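Local coordinates for protein SSD1 (PDB 7AM1), which binds untranslated regions of mRNAs and represses translation as a non-enzymatic member of the RNase II family, at residues P258-P263 with L295-I300; F342-L347 with P431-D436; V397-H402 with T661-R666. One frame throughout, in Å; residues are numbered along the deposited sequence.

In the fold
Contact 1 closes the small OB barrel of the second cold-shock domain, its centre about 42 and 40 Å from those of contacts 2 and 3. Contacts 2 and 3 are neighbours, centres about 11 Å apart, and both involve the RNB domain: one lays the 342-347 loop on helix 432-438, the other buries the turn after strand 389-397 against the 661-666 loop. They join where L345 N meets H402 O at 2.9 Å, a probable hydrogen bond. Contact 3 is wholly buried, while contacts 1 and 2 are partly exposed. Contact 1 relies on backbone bonds, contact 2 on one hydroxyl and a proline-phenylalanine CH-pi contact, and contact 3 on packing without hydrogen bonds between its segments.

Contact 1. Residues P258-P263 with L295-I300; sequences PLIAIP and LHPFGI
A261 CB lies against two rings of the facing segment, 3.5 Å from H296 CD2 and 3.6 Å from F298 CD1, and meets both obliquely. The H296 CG sits between its own backbone N and carbonyl carbon (chi1 44°), and CD2 of its imidazole lies over the rim of one face of the F298 ring. W249 meets the imidazole edge to face, and R289 makes a cation-pi contact with F298.

Two backbone bonds hold the strands together around A261. A261 N donates to P297 O at 2.9 Å, nearly straight, and A261 O accepts from G299 N at 3.0 Å with more bend. This single parallel bridge, between strands whose directions differ by 58°, joins the outermost strands of the five-stranded sheet and so closes the OB barrel of the second cold-shock domain. Beside the bridge, I260 CG2 packs 3.5 Å from G299 N; a CB on G299 would clash with that methyl as it now lies, consistent with a glycine here. I262 CD1 lies 3.5 Å from G299 C, and P258 CG touches P297 CG at 3.8 Å.

The closure therefore rests on two backbone bonds with apolar packing beside them; L259 O, buried against P297 CD with no polar partner, is probably a small cost of it.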
loop_
_atom_site.group_PDB
_atom_site.type_symbol
_atom_site.label_atom_id
_atom_site.label_comp_id
_atom_site.label_asym_id
_atom_site.label_seq_id
_atom_site.Cartn_x
_atom_site.Cartn_y
_atom_site.Cartn_z
ATOM N N PRO A 258 -13.468 -14.675 6.901
ATOM C CA PRO A 258 -14.012 -15.380 8.065
ATOM C C PRO A 258 -13.269 -16.683 8.311
ATOM O O PRO A 258 -12.531 -17.184 7.458
ATOM C CB PRO A 258 -15.474 -15.637 7.677
ATOM C CG PRO A 258 -15.466 -15.671 6.191
ATOM C CD PRO A 258 -14.387 -14.715 5.748
ATOM N N LEU A 259 -13.470 -17.227 9.511
ATOM C CA LEU A 259 -13.015 -18.580 9.790
ATOM C C LEU A 259 -13.570 -19.524 8.734
ATOM O O LEU A 259 -14.712 -19.380 8.286
ATOM C CB LEU A 259 -13.462 -19.036 11.181
ATOM C CG LEU A 259 -12.819 -18.350 12.385
ATOM C CD1 LEU A 259 -13.472 -18.838 13.682
ATOM C CD2 LEU A 259 -11.314 -18.579 12.410
ATOM N N ILE A 260 -12.752 -20.487 8.327
ATOM C CA ILE A 260 -13.112 -21.443 7.289
ATOM C C ILE A 260 -13.192 -22.822 7.921
ATOM O O ILE A 260 -12.257 -23.253 8.606
ATOM C CB ILE A 260 -12.105 -21.434 6.127
ATOM C CG1 ILE A 260 -11.984 -20.028 5.533
ATOM C CG2 ILE A 260 -12.532 -22.447 5.074
ATOM C CD1 ILE A 260 -10.813 -19.854 4.568
ATOM N N ALA A 261 -14.311 -23.503 7.702
ATOM C CA ALA A 261 -14.471 -24.870 8.174
ATOM C C ALA A 261 -13.754 -25.810 7.212
ATOM O O ALA A 261 -14.031 -25.809 6.008
ATOM C CB ALA A 261 -15.950 -25.228 8.289
ATOM N N ILE A 262 -12.829 -26.595 7.744
ATOM C CA ILE A 262 -12.082 -27.586 6.972
ATOM C C ILE A 262 -12.563 -28.962 7.429
ATOM O O ILE A 262 -12.353 -29.326 8.594
ATOM C CB ILE A 262 -10.569 -27.443 7.180
ATOM C CG1 ILE A 262 -10.094 -26.020 6.861
ATOM C CG2 ILE A 262 -9.832 -28.480 6.345
ATOM C CD1 ILE A 262 -10.270 -25.611 5.430
ATOM N N PRO A 263 -13.210 -29.748 6.573
ATOM C CA PRO A 263 -13.502 -31.136 6.958
ATOM C C PRO A 263 -12.211 -31.842 7.340
ATOM O O PRO A 263 -11.236 -31.839 6.584
ATOM C CB PRO A 263 -14.141 -31.727 5.699
ATOM C CG PRO A 263 -14.740 -30.545 4.998
ATOM C CD PRO A 263 -13.797 -29.403 5.264
ATOM N N LEU A 295 -23.372 -21.079 8.681
ATOM C CA LEU A 295 -22.960 -19.757 9.139
ATOM C C LEU A 295 -21.549 -19.402 8.693
ATOM O O LEU A 295 -21.161 -18.234 8.797
ATOM C CB LEU A 295 -23.042 -19.677 10.666
ATOM C CG LEU A 295 -24.447 -19.688 11.264
ATOM C CD1 LEU A 295 -24.400 -19.824 12.782
ATOM C CD2 LEU A 295 -25.187 -18.419 10.855
ATOM N N HIS A 296 -20.789 -20.371 8.197
ATOM C CA HIS A 296 -19.387 -20.203 7.847
ATOM C C HIS A 296 -19.113 -20.847 6.513
ATOM O O HIS A 296 -19.796 -21.809 6.120
ATOM C CB HIS A 296 -18.487 -20.842 8.916
ATOM C CG HIS A 296 -18.971 -22.187 9.356
ATOM N ND1 HIS A 296 -19.668 -22.380 10.529
ATOM C CD2 HIS A 296 -18.898 -23.400 8.758
ATOM C CE1 HIS A 296 -19.988 -23.657 10.644
ATOM N NE2 HIS A 296 -19.530 -24.298 9.583
ATOM N N PRO A 297 -18.127 -20.356 5.763
ATOM C CA PRO A 297 -17.729 -21.027 4.531
ATOM C C PRO A 297 -16.982 -22.319 4.823
ATOM O O PRO A 297 -16.443 -22.535 5.912
ATOM C CB PRO A 297 -16.824 -20.004 3.837
ATOM C CG PRO A 297 -16.261 -19.191 4.951
ATOM C CD PRO A 297 -17.330 -19.132 6.010
ATOM N N PHE A 298 -16.991 -23.201 3.831
ATOM C CA PHE A 298 -16.197 -24.419 3.844
ATOM C C PHE A 298 -15.049 -24.271 2.853
ATOM O O PHE A 298 -15.168 -23.574 1.840
ATOM C CB PHE A 298 -17.052 -25.640 3.494
ATOM C CG PHE A 298 -18.161 -25.903 4.479
ATOM C CD1 PHE A 298 -17.930 -26.659 5.618
ATOM C CD2 PHE A 298 -19.431 -25.398 4.263
ATOM C CE1 PHE A 298 -18.948 -26.902 6.528
ATOM C CE2 PHE A 298 -20.451 -25.638 5.165
ATOM C CZ PHE A 298 -20.208 -26.391 6.301
ATOM N N GLY A 299 -13.940 -24.941 3.146
ATOM C CA GLY A 299 -12.750 -24.799 2.332
ATOM C C GLY A 299 -11.895 -26.045 2.312
ATOM O O GLY A 299 -12.286 -27.079 2.859
ATOM N N ILE A 300 -10.727 -25.961 1.673
ATOM C CA ILE A 300 -9.800 -27.078 1.584
ATOM C C ILE A 300 -8.421 -26.583 2.003
ATOM O O ILE A 300 -8.115 -25.391 1.930
ATOM C CB ILE A 300 -9.743 -27.666 0.157
ATOM C CG1 ILE A 300 -9.255 -26.602 -0.832
ATOM C CG2 ILE A 300 -11.117 -28.160 -0.266
ATOM C CD1 ILE A 300 -9.096 -27.084 -2.273
#

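Contact 2. Residues F342-L347 with P431-D436; sequences FQPLPL and PQSFND
P344 lies over one face of the F434 ring, its CD 3.9 Å from the ring centroid and 18° off the normal, a CH-pi contact. P344 CB lies over the same face, 3.8 Å from F434 CE2, at another part of the rim. Toward the chain's start, F434 CE1 comes within 3.3 Å of Q343 C, so the ring supports the Q343-P344 peptide as well as the proline. This is the tight part, and V409 and I403 add to the packing of F434.

Next to it, S433 OG donates to F342 O at 2.6 Å, approaching from above the carbonyl plane, 38° out of it. With OG between its own backbone N and carbonyl carbon (chi1 60°), the serine faces F342 O. The F342 side chain touches the helix segment through CB, 3.8 Å from P431 CG; its ring turns away to S408, V409 and R412 of helix 408-416.

The looser, solvent-facing side belongs to Q343. Its chain bends at chi2, which turns CD back toward the helix; OE1 lies 3.4 Å from S433 CB, a contact without a hydrogen bond, while NE2 is held by P340 O. An alanine in place of F434 would probably leave P344 CD and the Q343-P344 peptide without their support and open a gap toward V409.

P431 is the N-cap residue of helix 432-438, which belongs to the RNB domain. The incoming loop is thus held on the helix's first turn by one short hydroxyl bond and a proline-aromatic CH-pi contact, with no charged group of the two segments taking part.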
loop_
_atom_site.group_PDB
_atom_site.type_symbol
_atom_site.label_atom_id
_atom_site.label_comp_id
_atom_site.label_asym_id
_atom_site.label_seq_id
_atom_site.Cartn_x
_atom_site.Cartn_y
_atom_site.Cartn_z
ATOM N N PHE A 342 12.167 -21.262 -21.930
ATOM C CA PHE A 342 11.639 -19.905 -21.821
ATOM C C PHE A 342 12.730 -18.906 -22.188
ATOM O O PHE A 342 13.671 -18.689 -21.417
ATOM C CB PHE A 342 11.104 -19.666 -20.415
ATOM C CG PHE A 342 9.876 -20.471 -20.096
ATOM C CD1 PHE A 342 8.812 -20.506 -20.982
ATOM C CD2 PHE A 342 9.787 -21.202 -18.925
ATOM C CE1 PHE A 342 7.681 -21.243 -20.703
ATOM C CE2 PHE A 342 8.656 -21.943 -18.641
ATOM C CZ PHE A 342 7.603 -21.963 -19.533
ATOM N N GLN A 343 12.601 -18.299 -23.364
ATOM C CA GLN A 343 13.599 -17.384 -23.898
ATOM C C GLN A 343 12.900 -16.308 -24.699
ATOM O O GLN A 343 11.854 -16.568 -25.314
ATOM C CB GLN A 343 14.614 -18.118 -24.790
ATOM C CG GLN A 343 15.521 -19.093 -24.058
ATOM C CD GLN A 343 16.451 -18.405 -23.074
ATOM O OE1 GLN A 343 16.665 -17.194 -23.144
ATOM N NE2 GLN A 343 17.024 -19.180 -22.161
ATOM N N PRO A 344 13.435 -15.087 -24.732
ATOM C CA PRO A 344 12.854 -14.055 -25.590
ATOM C C PRO A 344 13.084 -14.381 -27.057
ATOM O O PRO A 344 14.131 -14.911 -27.436
ATOM C CB PRO A 344 13.589 -12.776 -25.175
ATOM C CG PRO A 344 14.867 -13.249 -24.573
ATOM C CD PRO A 344 14.575 -14.577 -23.940
ATOM N N LEU A 345 12.091 -14.070 -27.878
ATOM C CA LEU A 345 12.209 -14.308 -29.313
ATOM C C LEU A 345 13.000 -13.171 -29.948
ATOM O O LEU A 345 12.713 -12.001 -29.676
ATOM C CB LEU A 345 10.827 -14.411 -29.950
ATOM C CG LEU A 345 9.974 -15.592 -29.484
ATOM C CD1 LEU A 345 8.623 -15.588 -30.176
ATOM C CD2 LEU A 345 10.703 -16.903 -29.739
ATOM N N PRO A 346 13.993 -13.464 -30.787
ATOM C CA PRO A 346 14.756 -12.384 -31.420
ATOM C C PRO A 346 13.953 -11.709 -32.519
ATOM O O PRO A 346 12.995 -12.264 -33.064
ATOM C CB PRO A 346 15.982 -13.105 -31.986
ATOM C CG PRO A 346 15.460 -14.453 -32.333
ATOM C CD PRO A 346 14.431 -14.789 -31.269
ATOM N N LEU A 347 14.366 -10.489 -32.850
ATOM C CA LEU A 347 13.688 -9.704 -33.869
ATOM C C LEU A 347 14.241 -10.004 -35.255
ATOM O O LEU A 347 15.443 -10.226 -35.427
ATOM C CB LEU A 347 13.827 -8.210 -33.565
ATOM C CG LEU A 347 12.878 -7.686 -32.487
ATOM C CD1 LEU A 347 13.273 -8.222 -31.119
ATOM C CD2 LEU A 347 12.856 -6.167 -32.489
ATOM N N PRO A 431 10.429 -14.758 -16.965
ATOM C CA PRO A 431 11.536 -15.671 -16.665
ATOM C C PRO A 431 12.836 -14.905 -16.492
ATOM O O PRO A 431 13.054 -13.859 -17.110
ATOM C CB PRO A 431 11.586 -16.594 -17.889
ATOM C CG PRO A 431 10.223 -16.506 -18.495
ATOM C CD PRO A 431 9.760 -15.098 -18.233
ATOM N N GLN A 432 13.712 -15.447 -15.640
ATOM C CA GLN A 432 15.006 -14.820 -15.405
ATOM C C GLN A 432 15.730 -14.545 -16.714
ATOM O O GLN A 432 16.402 -13.517 -16.860
ATOM C CB GLN A 432 15.867 -15.713 -14.511
ATOM C CG GLN A 432 16.019 -15.206 -13.093
ATOM C CD GLN A 432 16.730 -13.872 -13.031
ATOM O OE1 GLN A 432 17.460 -13.504 -13.949
ATOM N NE2 GLN A 432 16.515 -13.135 -11.948
ATOM N N SER A 433 15.587 -15.450 -17.688
ATOM C CA SER A 433 16.264 -15.283 -18.968
ATOM C C SER A 433 15.838 -14.002 -19.670
ATOM O O SER A 433 16.637 -13.401 -20.398
ATOM C CB SER A 433 15.986 -16.494 -19.861
ATOM O OG SER A 433 14.596 -16.639 -20.101
ATOM N N PHE A 434 14.591 -13.568 -19.474
ATOM C CA PHE A 434 14.139 -12.317 -20.074
ATOM C C PHE A 434 14.784 -11.119 -19.391
ATOM O O PHE A 434 15.265 -10.195 -20.057
ATOM C CB PHE A 434 12.616 -12.216 -20.002
ATOM C CG PHE A 434 11.904 -12.992 -21.071
ATOM C CD1 PHE A 434 11.985 -14.375 -21.114
ATOM C CD2 PHE A 434 11.142 -12.340 -22.022
ATOM C CE1 PHE A 434 11.327 -15.090 -22.094
ATOM C CE2 PHE A 434 10.481 -13.049 -23.004
ATOM C CZ PHE A 434 10.573 -14.426 -23.041
ATOM N N ASN A 435 14.790 -11.112 -18.056
ATOM C CA ASN A 435 15.450 -10.043 -17.316
ATOM C C ASN A 435 16.893 -9.876 -17.767
ATOM O O ASN A 435 17.330 -8.772 -18.110
ATOM C CB ASN A 435 15.396 -10.342 -15.816
ATOM C CG ASN A 435 14.015 -10.146 -15.231
ATOM O OD1 ASN A 435 13.018 -10.141 -15.946
ATOM N ND2 ASN A 435 13.952 -9.991 -13.917
ATOM N N ASP A 436 17.649 -10.978 -17.781
ATOM C CA ASP A 436 19.070 -10.913 -18.101
ATOM C C ASP A 436 19.305 -10.406 -19.521
ATOM O O ASP A 436 20.186 -9.568 -19.749
ATOM C CB ASP A 436 19.703 -12.294 -17.920
ATOM C CG ASP A 436 19.734 -12.746 -16.470
ATOM O OD1 ASP A 436 19.397 -11.944 -15.571
ATOM O OD2 ASP A 436 20.086 -13.921 -16.232
#

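Contact 3. Residues V397-H402 with T661-R666; sequences VDVTSH and TAPMRR
D398 O, in the turn that presents V399 to P663, is gripped by several donors: S401 OG at 2.6 Å, in the carbonyl plane, and, more weakly, S401 N and H402 ND1. D398 is the centre of an inverse gamma turn, in which V399 N makes a weak bond back to V397 O, and a 3-10 segment follows at once. R355 forms a salt bridge with D398 OD2.

V399 carries the packing. Its CG2, anti to its own carbonyl carbon, faces the 661-666 loop (chi1 -180° puts CG1 anti to the backbone N) and meets P663 CG at 3.5 Å and M664 SD also at 3.5 Å. The V399 side chain lies obliquely to both the proline ring and the methionine chain. V397 O adds a contact to P663 CG at 3.5 Å, and V397 CG1 lies farther off from the M664 sulfur.

The 661-666 run, TAPMRR, falls in the signature stretch of the RNB family, which in active relatives probably lies at the nuclease centre; Ssd1 keeps it as a non-enzymatic member. M664 is bent at chi2 and chi3 and also packs on N435 and L438 of helix 432-438, while its backbone N is hydrogen-bonded to E377 OE1. Around P663 the loop is folded by A662 O, which accepts from both R665 N at 3.2 Å and R666 N at 3.0 Å. The R666 guanidinium lies with one face over A662 CB, which stands 3.5 Å from its plane and centred, and that of R665 meets the same methyl nearer the rim. Both arginines form salt bridges with D530, and R666 reaches D669 too.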
loop_
_atom_site.group_PDB
_atom_site.type_symbol
_atom_site.label_atom_id
_atom_site.label_comp_id
_atom_site.label_asym_id
_atom_site.label_seq_id
_atom_site.Cartn_x
_atom_site.Cartn_y
_atom_site.Cartn_z
ATOM N N VAL A 397 11.771 -0.629 -22.880
ATOM C CA VAL A 397 12.017 -1.925 -23.504
ATOM C C VAL A 397 10.746 -2.422 -24.180
ATOM O O VAL A 397 9.664 -2.423 -23.584
ATOM C CB VAL A 397 12.528 -2.934 -22.459
ATOM C CG1 VAL A 397 12.607 -4.327 -23.071
ATOM C CG2 VAL A 397 13.880 -2.507 -21.927
ATOM N N ASP A 398 10.881 -2.857 -25.433
ATOM C CA ASP A 398 9.751 -3.359 -26.219
ATOM C C ASP A 398 9.605 -4.857 -25.953
ATOM O O ASP A 398 9.909 -5.712 -26.787
ATOM C CB ASP A 398 9.957 -3.052 -27.699
ATOM C CG ASP A 398 8.735 -3.378 -28.555
ATOM O OD1 ASP A 398 7.776 -4.002 -28.049
ATOM O OD2 ASP A 398 8.736 -2.995 -29.746
ATOM N N VAL A 399 9.129 -5.156 -24.741
ATOM C CA VAL A 399 9.083 -6.535 -24.265
ATOM C C VAL A 399 8.256 -7.400 -25.206
ATOM O O VAL A 399 8.653 -8.521 -25.546
ATOM C CB VAL A 399 8.529 -6.595 -22.829
ATOM C CG1 VAL A 399 8.488 -8.032 -22.337
ATOM C CG2 VAL A 399 9.361 -5.751 -21.888
ATOM N N THR A 400 7.090 -6.901 -25.636
ATOM C CA THR A 400 6.162 -7.744 -26.383
ATOM C C THR A 400 6.674 -8.083 -27.777
ATOM O O THR A 400 6.192 -9.049 -28.378
ATOM C CB THR A 400 4.777 -7.090 -26.484
ATOM O OG1 THR A 400 4.850 -5.875 -27.235
ATOM C CG2 THR A 400 4.213 -6.796 -25.093
ATOM N N SER A 401 7.633 -7.323 -28.306
ATOM C CA SER A 401 8.275 -7.726 -29.550
ATOM C C SER A 401 9.102 -8.996 -29.387
ATOM O O SER A 401 9.563 -9.544 -30.393
ATOM C CB SER A 401 9.158 -6.596 -30.086
ATOM O OG SER A 401 10.326 -6.438 -29.300
ATOM N N HIS A 402 9.308 -9.465 -28.156
ATOM C CA HIS A 402 10.021 -10.708 -27.896
ATOM C C HIS A 402 9.099 -11.825 -27.426
ATOM O O HIS A 402 9.586 -12.887 -27.023
ATOM C CB HIS A 402 11.117 -10.488 -26.852
ATOM C CG HIS A 402 12.177 -9.524 -27.278
ATOM N ND1 HIS A 402 12.099 -8.171 -27.028
ATOM C CD2 HIS A 402 13.345 -9.720 -27.935
ATOM C CE1 HIS A 402 13.174 -7.575 -27.510
ATOM N NE2 HIS A 402 13.945 -8.491 -28.068
ATOM N N THR A 661 5.202 2.243 -18.837
ATOM C CA THR A 661 6.625 2.451 -18.599
ATOM C C THR A 661 7.319 1.322 -17.837
ATOM O O THR A 661 8.514 1.447 -17.550
ATOM C CB THR A 661 6.846 3.768 -17.824
ATOM O OG1 THR A 661 5.922 3.853 -16.727
ATOM C CG2 THR A 661 6.675 4.992 -18.735
ATOM N N ALA A 662 6.631 0.230 -17.500
ATOM C CA ALA A 662 7.228 -0.832 -16.683
ATOM C C ALA A 662 6.759 -2.208 -17.146
ATOM O O ALA A 662 6.217 -2.995 -16.365
ATOM C CB ALA A 662 6.911 -0.609 -15.203
ATOM N N PRO A 663 7.000 -2.549 -18.417
ATOM C CA PRO A 663 6.583 -3.873 -18.915
ATOM C C PRO A 663 7.363 -5.038 -18.325
ATOM O O PRO A 663 6.900 -6.181 -18.434
ATOM C CB PRO A 663 6.817 -3.759 -20.427
ATOM C CG PRO A 663 7.971 -2.797 -20.529
ATOM C CD PRO A 663 7.687 -1.765 -19.460
ATOM N N MET A 664 8.527 -4.805 -17.717
ATOM C CA MET A 664 9.271 -5.902 -17.112
ATOM C C MET A 664 8.689 -6.348 -15.777
ATOM O O MET A 664 9.078 -7.410 -15.281
ATOM C CB MET A 664 10.739 -5.514 -16.918
ATOM C CG MET A 664 11.474 -5.177 -18.208
ATOM S SD MET A 664 11.573 -6.573 -19.347
ATOM C CE MET A 664 12.943 -7.492 -18.657
ATOM N N ARG A 665 7.775 -5.572 -15.180
ATOM C CA ARG A 665 7.191 -5.933 -13.895
ATOM C C ARG A 665 5.673 -5.833 -13.838
ATOM O O ARG A 665 5.090 -6.272 -12.840
ATOM C CB ARG A 665 7.781 -5.065 -12.768
ATOM C CG ARG A 665 7.774 -3.558 -13.027
ATOM C CD ARG A 665 8.340 -2.808 -11.827
ATOM N NE ARG A 665 8.224 -1.360 -11.940
ATOM C CZ ARG A 665 7.152 -0.659 -11.577
ATOM N NH1 ARG A 665 6.074 -1.269 -11.093
ATOM N NH2 ARG A 665 7.154 0.662 -11.713
ATOM N N ARG A 666 5.018 -5.291 -14.865
ATOM C CA ARG A 666 3.566 -5.176 -14.914
ATOM C C ARG A 666 3.050 -5.780 -16.213
ATOM O O ARG A 666 3.483 -5.384 -17.301
ATOM C CB ARG A 666 3.123 -3.713 -14.818
ATOM C CG ARG A 666 3.659 -2.968 -13.616
ATOM C CD ARG A 666 2.966 -1.611 -13.475
ATOM N NE ARG A 666 3.183 -0.761 -14.651
ATOM C CZ ARG A 666 3.607 0.503 -14.616
ATOM N NH1 ARG A 666 3.863 1.100 -13.458
ATOM N NH2 ARG A 666 3.771 1.177 -15.749
#